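Local coordinates for pectinesterase inhibitor (Actinidia chinensis, PDB 1XG2), which inhibits pectin methylesterase, binding the enzyme in a protein-protein complex, and may take part in the regulation of fruit ripening, at residues P11-R14 and N15-L18; Y72-C75 and S76-A80; S100-I103 and Y104-A108. One frame throughout, in Å; residues are numbered along the deposited sequence.

Interaction 1: residues P11-R14 and N15-L18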
loop_
_atom_site.group_PDB
_atom_site.type_symbol
_atom_site.label_atom_id
_atom_site.label_comp_id
_atom_site.label_asym_id
_atom_site.label_seq_id
_atom_site.Cartn_x
_atom_site.Cartn_y
_atom_site.Cartn_z
ATOM N N PRO B 11 -22.951 4.882 14.683
ATOM C CA PRO B 11 -22.708 3.547 15.280
ATOM C C PRO B 11 -21.720 2.635 14.530
ATOM O O PRO B 11 -21.141 1.749 15.153
ATOM C CB PRO B 11 -24.093 2.898 15.298
ATOM C CG PRO B 11 -25.048 4.024 15.211
ATOM C CD PRO B 11 -24.381 5.118 14.416
ATOM N N LYS B 12 -21.539 2.855 13.230
ATOM C CA LYS B 12 -20.595 2.077 12.419
ATOM C C LYS B 12 -19.169 2.626 12.440
ATOM O O LYS B 12 -18.265 1.990 11.895
ATOM C CB LYS B 12 -21.081 2.005 10.964
ATOM C CG LYS B 12 -22.264 1.085 10.728
ATOM C CD LYS B 12 -22.776 1.219 9.285
ATOM C CE LYS B 12 -24.118 0.530 9.087
ATOM N NZ LYS B 12 -25.270 1.312 9.635
ATOM N N THR B 13 -18.953 3.811 13.009
ATOM C CA THR B 13 -17.613 4.371 13.076
ATOM C C THR B 13 -16.896 3.882 14.322
ATOM O O THR B 13 -17.514 3.405 15.270
ATOM C CB THR B 13 -17.618 5.944 13.109
ATOM O OG1 THR B 13 -18.206 6.418 14.334
ATOM C CG2 THR B 13 -18.473 6.539 12.004
ATOM N N ARG B 14 -15.588 4.062 14.338
ATOM C CA ARG B 14 -14.793 3.636 15.475
ATOM C C ARG B 14 -14.897 4.583 16.671
ATOM O O ARG B 14 -14.549 4.204 17.791
ATOM C CB ARG B 14 -13.338 3.419 15.055
ATOM C CG ARG B 14 -12.651 4.635 14.569
ATOM C CD ARG B 14 -11.502 4.340 13.613
ATOM N NE ARG B 14 -10.233 4.189 14.320
ATOM C CZ ARG B 14 -9.422 3.139 14.229
ATOM N NH1 ARG B 14 -9.736 2.069 13.516
ATOM N NH2 ARG B 14 -8.285 3.145 14.885
ATOM N N ASN B 15 -15.389 5.802 16.451
ATOM C CA ASN B 15 -15.643 6.736 17.545
ATOM C C ASN B 15 -17.017 7.395 17.344
ATOM O O ASN B 15 -17.112 8.510 16.824
ATOM C CB ASN B 15 -14.534 7.798 17.623
ATOM C CG ASN B 15 -14.611 8.632 18.879
ATOM O OD1 ASN B 15 -15.651 8.671 19.548
ATOM N ND2 ASN B 15 -13.508 9.314 19.212
ATOM N N PRO B 16 -18.083 6.692 17.716
ATOM C CA PRO B 16 -19.440 7.241 17.578
ATOM C C PRO B 16 -19.667 8.568 18.301
ATOM O O PRO B 16 -20.453 9.376 17.833
ATOM C CB PRO B 16 -20.326 6.131 18.181
ATOM C CG PRO B 16 -19.536 4.896 18.004
ATOM C CD PRO B 16 -18.101 5.308 18.236
ATOM N N SER B 17 -19.022 8.788 19.438
ATOM C CA SER B 17 -19.207 10.040 20.161
ATOM C C SER B 17 -18.682 11.210 19.340
ATOM O O SER B 17 -19.327 12.248 19.244
ATOM C CB SER B 17 -18.502 9.999 21.513
ATOM O OG SER B 17 -19.104 9.012 22.324
ATOM N N LEU B 18 -17.506 11.029 18.746
ATOM C CA LEU B 18 -16.892 12.069 17.938
ATOM C C LEU B 18 -17.692 12.299 16.666
ATOM O O LEU B 18 -17.920 13.435 16.273
ATOM C CB LEU B 18 -15.447 11.725 17.593
ATOM C CG LEU B 18 -14.755 12.802 16.748
ATOM C CD1 LEU B 18 -14.742 14.178 17.441
ATOM C CD2 LEU B 18 -13.328 12.357 16.396
#

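Interaction 2: residues Y72-C75 and S76-A80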
loop_
_atom_site.group_PDB
_atom_site.type_symbol
_atom_site.label_atom_id
_atom_site.label_comp_id
_atom_site.label_asym_id
_atom_site.label_seq_id
_atom_site.Cartn_x
_atom_site.Cartn_y
_atom_site.Cartn_z
ATOM N N TYR B 72 9.148 12.838 12.395
ATOM C CA TYR B 72 8.279 13.963 12.088
ATOM C C TYR B 72 8.197 14.225 10.587
ATOM O O TYR B 72 7.149 14.610 10.083
ATOM C CB TYR B 72 8.758 15.237 12.768
ATOM C CG TYR B 72 8.631 15.272 14.277
ATOM C CD1 TYR B 72 9.555 15.987 15.047
ATOM C CD2 TYR B 72 7.576 14.633 14.940
ATOM C CE1 TYR B 72 9.447 16.048 16.429
ATOM C CE2 TYR B 72 7.464 14.678 16.316
ATOM C CZ TYR B 72 8.397 15.396 17.063
ATOM O OH TYR B 72 8.277 15.447 18.439
ATOM N N GLU B 73 9.302 14.038 9.872
ATOM C CA GLU B 73 9.293 14.321 8.442
ATOM C C GLU B 73 8.414 13.302 7.728
ATOM O O GLU B 73 7.697 13.645 6.800
ATOM C CB GLU B 73 10.696 14.350 7.844
ATOM C CG GLU B 73 10.713 14.769 6.369
ATOM C CD GLU B 73 10.118 16.168 6.109
ATOM O OE1 GLU B 73 10.314 17.082 6.950
ATOM O OE2 GLU B 73 9.447 16.367 5.057
ATOM N N THR B 74 8.451 12.062 8.192
ATOM C CA THR B 74 7.595 11.007 7.648
ATOM C C THR B 74 6.125 11.367 7.908
ATOM O O THR B 74 5.274 11.283 7.018
ATOM C CB THR B 74 7.979 9.671 8.306
ATOM O OG1 THR B 74 9.240 9.227 7.791
ATOM C CG2 THR B 74 7.010 8.552 7.957
ATOM N N CYS B 75 5.829 11.794 9.138
ATOM C CA CYS B 75 4.470 12.215 9.495
ATOM C C CYS B 75 4.008 13.334 8.596
ATOM O O CYS B 75 2.898 13.309 8.067
ATOM C CB CYS B 75 4.417 12.650 10.961
ATOM S SG CYS B 75 4.619 11.251 12.069
ATOM N N SER B 76 4.893 14.303 8.389
ATOM C CA SER B 76 4.608 15.449 7.552
ATOM C C SER B 76 4.274 15.048 6.099
ATOM O O SER B 76 3.315 15.546 5.520
ATOM C CB SER B 76 5.811 16.393 7.593
ATOM O OG SER B 76 5.597 17.502 6.765
ATOM N N GLU B 77 5.062 14.145 5.527
ATOM C CA GLU B 77 4.818 13.666 4.152
ATOM C C GLU B 77 3.477 12.935 4.044
ATOM O O GLU B 77 2.721 13.133 3.095
ATOM C CB GLU B 77 5.967 12.767 3.692
ATOM C CG GLU B 77 7.254 13.546 3.448
ATOM C CD GLU B 77 8.485 12.672 3.188
ATOM O OE1 GLU B 77 9.607 13.244 3.124
ATOM O OE2 GLU B 77 8.350 11.440 3.050
ATOM N N ASN B 78 3.174 12.128 5.050
ATOM C CA ASN B 78 1.916 11.397 5.109
ATOM C C ASN B 78 0.710 12.302 5.244
ATOM O O ASN B 78 -0.308 12.076 4.590
ATOM C CB ASN B 78 1.941 10.381 6.243
ATOM C CG ASN B 78 2.614 9.091 5.835
ATOM O OD1 ASN B 78 1.978 8.186 5.281
ATOM N ND2 ASN B 78 3.897 8.990 6.111
ATOM N N TYR B 79 0.824 13.350 6.060
ATOM C CA TYR B 79 -0.282 14.279 6.198
ATOM C C TYR B 79 -0.478 15.081 4.910
ATOM O O TYR B 79 -1.603 15.393 4.555
ATOM C CB TYR B 79 -0.119 15.179 7.435
ATOM C CG TYR B 79 -0.744 14.557 8.652
ATOM C CD1 TYR B 79 -0.077 13.572 9.378
ATOM C CD2 TYR B 79 -2.031 14.907 9.044
ATOM C CE1 TYR B 79 -0.670 12.972 10.499
ATOM C CE2 TYR B 79 -2.629 14.332 10.168
ATOM C CZ TYR B 79 -1.945 13.362 10.881
ATOM O OH TYR B 79 -2.543 12.794 11.985
ATOM N N ALA B 80 0.612 15.388 4.213
ATOM C CA ALA B 80 0.525 16.124 2.966
ATOM C C ALA B 80 -0.250 15.292 1.947
ATOM O O ALA B 80 -1.126 15.807 1.262
ATOM C CB ALA B 80 1.925 16.495 2.445
#

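Interaction 3: residues S100-I103 and Y104-A108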
loop_
_atom_site.group_PDB
_atom_site.type_symbol
_atom_site.label_atom_id
_atom_site.label_comp_id
_atom_site.label_asym_id
_atom_site.label_seq_id
_atom_site.Cartn_x
_atom_site.Cartn_y
_atom_site.Cartn_z
ATOM N N SER B 100 -13.923 5.149 -5.636
ATOM C CA SER B 100 -12.750 6.001 -5.500
ATOM C C SER B 100 -12.795 6.777 -4.197
ATOM O O SER B 100 -11.773 6.975 -3.561
ATOM C CB SER B 100 -12.597 6.959 -6.683
ATOM O OG SER B 100 -12.350 6.237 -7.876
ATOM N N LEU B 101 -13.984 7.204 -3.789
ATOM C CA LEU B 101 -14.122 7.925 -2.528
ATOM C C LEU B 101 -13.601 7.066 -1.384
ATOM O O LEU B 101 -12.835 7.550 -0.560
ATOM C CB LEU B 101 -15.578 8.305 -2.283
ATOM C CG LEU B 101 -15.948 8.778 -0.880
ATOM C CD1 LEU B 101 -15.253 10.085 -0.584
ATOM C CD2 LEU B 101 -17.451 8.945 -0.792
ATOM N N ASN B 102 -13.993 5.796 -1.345
ATOM C CA ASN B 102 -13.530 4.916 -0.266
ATOM C C ASN B 102 -11.997 4.796 -0.272
ATOM O O ASN B 102 -11.343 5.049 0.730
ATOM C CB ASN B 102 -14.190 3.540 -0.349
ATOM C CG ASN B 102 -13.864 2.682 0.837
ATOM O OD1 ASN B 102 -12.700 2.292 1.066
ATOM N ND2 ASN B 102 -14.881 2.363 1.598
ATOM N N ILE B 103 -11.436 4.482 -1.431
ATOM C CA ILE B 103 -9.992 4.329 -1.586
ATOM C C ILE B 103 -9.219 5.571 -1.104
ATOM O O ILE B 103 -8.214 5.441 -0.390
ATOM C CB ILE B 103 -9.659 4.029 -3.065
ATOM C CG1 ILE B 103 -10.253 2.680 -3.497
ATOM C CG2 ILE B 103 -8.139 4.076 -3.303
ATOM C CD1 ILE B 103 -9.706 1.485 -2.790
ATOM N N TYR B 104 -9.675 6.761 -1.482
ATOM C CA TYR B 104 -8.953 7.972 -1.121
ATOM C C TYR B 104 -9.129 8.307 0.362
ATOM O O TYR B 104 -8.171 8.736 0.997
ATOM C CB TYR B 104 -9.329 9.154 -2.008
ATOM C CG TYR B 104 -8.640 9.102 -3.355
ATOM C CD1 TYR B 104 -8.896 8.053 -4.235
ATOM C CD2 TYR B 104 -7.702 10.062 -3.737
ATOM C CE1 TYR B 104 -8.279 7.984 -5.470
ATOM C CE2 TYR B 104 -7.067 9.991 -5.009
ATOM C CZ TYR B 104 -7.383 8.945 -5.855
ATOM O OH TYR B 104 -6.786 8.816 -7.096
ATOM N N ALA B 105 -10.319 8.079 0.914
ATOM C CA ALA B 105 -10.508 8.229 2.361
ATOM C C ALA B 105 -9.712 7.192 3.146
ATOM O O ALA B 105 -9.198 7.499 4.224
ATOM C CB ALA B 105 -11.995 8.193 2.750
ATOM N N SER B 106 -9.578 5.979 2.602
ATOM C CA SER B 106 -8.761 4.944 3.222
ATOM C C SER B 106 -7.292 5.352 3.243
ATOM O O SER B 106 -6.594 5.128 4.239
ATOM C CB SER B 106 -8.906 3.600 2.494
ATOM O OG SER B 106 -10.182 3.036 2.689
ATOM N N ALA B 107 -6.828 5.975 2.155
ATOM C CA ALA B 107 -5.442 6.428 2.068
ATOM C C ALA B 107 -5.169 7.551 3.063
ATOM O O ALA B 107 -4.113 7.581 3.707
ATOM C CB ALA B 107 -5.097 6.894 0.636
ATOM N N ALA B 108 -6.122 8.464 3.200
ATOM C CA ALA B 108 -6.007 9.574 4.146
ATOM C C ALA B 108 -5.917 9.055 5.576
ATOM O O ALA B 108 -5.025 9.436 6.317
ATOM C CB ALA B 108 -7.196 10.507 4.014
#

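Interaction 1: residues P11-R14 and N15-L18
The ring of Pro-16 meets the turn that leads into helix 16-24 through CD and CG, its CD lying 3.6 Å from the carbonyl oxygen O of Thr-13 and equally close to the carbonyl carbon of Arg-14. On the same turn Thr-13 OG1 comes to 3.4 Å from Pro-16 N, which has no hydrogen to give; the hydroxyl finds its hydrogen-bond partner in the carbonyl oxygen of Cys-10. A chi1 of 67° sets this OG1 between the backbone N and the carbonyl carbon of Thr-13, which brings it near Pro-16 N as well as the Cys-10 carbonyl. Asn-15 is the N-cap of the helix. Its OD1 accepts from Leu-18 N at 3.1 Å with an N-H...O angle of 161°, the donor standing well above the plane of the side-chain carbonyl. The other end of the amide is held as well, ND2 being hydrogen-bonded to Asp-138 of helix 127-149. Asp-141 of that helix takes the backbone N-H of Arg-14, and the arginine side chain packs on Thr-187 of the pectinesterase chain. With one amide atom closing the first turn and the other tied to a neighbouring helix, Asn-15 is fixed in rotation, and the start of helix 16-24 is pinned to the bundle.

Interaction 2: residues Y72-C75 and S76-A80
The ring of Tyr-79 receives the carbonyl oxygen of Cys-75 at its edge and in its plane, with CD1 3.3 Å from that O atom. Tyr-79 and Cys-75 belong to one helix of a four-helix bundle, helix 66-95, whose i to i+4 backbone bonds join 72-75 to 76-80. The Cys-75 carbonyl takes part in that pattern too, accepting from Tyr-79 N at 2.9 Å. Ile-56 and Thr-52 of helix 34-60 and Ala-112 of helix 98-118 pack on the Tyr-79 side chain, and its phenol OH is hydrogen-bonded to Asp-133. Two carboxylates lie one turn apart: Glu-73 bends at chi2 (59°) and brings OE2 to 3.7 Å from Glu-77 OE1, the two planes inclined by 66°. These like charges would tend to repel, an effect probably eased by Arg-81 of the pectinesterase chain, which packs on Glu-73 and forms a long, weak ion pair with Glu-77. On the same helix Cys-75 SG forms the disulfide with Cys-115 of helix 98-118, and the hydroxyl of Thr-74 is hydrogen-bonded to Gly-70 O and to Thr-78 OG1 of the pectinesterase chain. Thr-74 and Asn-78 run side by side, CG2 of Thr-74 lying 3.6 Å from ND2 of Asn-78. The carbonyl oxygen of Thr-74 is gripped twice, by Asn-78 N at 3.0 Å and by Asn-78 ND2 at 2.8 Å; the oxygen lies close to the Asn-78 amide plane, while ND2 stands above the carbonyl plane of Thr-74.

Interaction 3: residues S100-I103 and Y104-A108
Ser-100 offers its carbonyl oxygen to Tyr-104 N at 3.0 Å, and the same O atom sits near the plane of the tyrosine ring, 3.1 Å from CD1 at its edge. With chi1 at -79°, CG of Tyr-104 stands opposite its own carbonyl carbon and the ring runs back beside Ser-100. The phenol OH is hydrogen-bonded to Asp-118 of the pectinesterase chain, and a phenylalanine in place of Tyr-104 would probably cost that carboxylate this hydrogen bond while the ring kept its place. One residue on, the Leu-101 carbonyl accepts from Ala-105 N in the regular helical manner. Asn-102 faces Ser-106 one turn ahead: its carbonyl oxygen O takes Ser-106 N at 2.7 Å, and Ser-106 OG is within reach of both that oxygen (3.0 Å) and Asn-102 OD1 (3.1 Å), its one proton not settled on either. Ile-103 lays CG2 4.2 Å from Tyr-104 CD1. This face of helix 98-118 forms part of the inhibitor's interface with pectinesterase, where Asn-102 OD1 accepts from Ala-192 N, Asn-102 ND2 donates to the carbonyl of Asn-190 and Ile-103 packs on Gln-139, all three of the pectinesterase chain. Helix 98-118 packs against two others of the bundle, with Ala-105 and Ser-106 against Leu-144 of helix 127-149 and Leu-101 and Tyr-104 against Ala-89 and Gln-88 of helix 66-95.

From the N terminus the three contacts follow in series, and none encloses or crosses another, since each spans only a turn or so of continuous chain. Interaction 1 closes the short link between helices 4-9 and 16-24 and fastens it to helix 127-149. Interaction 2 lies on helix 66-95 and interaction 3 on the next helix, 98-118; their nearest atoms are about 6 Å apart, and the two helices are covalently joined. Interactions 1 and 2, with centres 26 Å apart, lie on opposite sides of the chain's centre. All three reach pectinesterase, interaction 1 through packing and the other two also through hydrogen bonds.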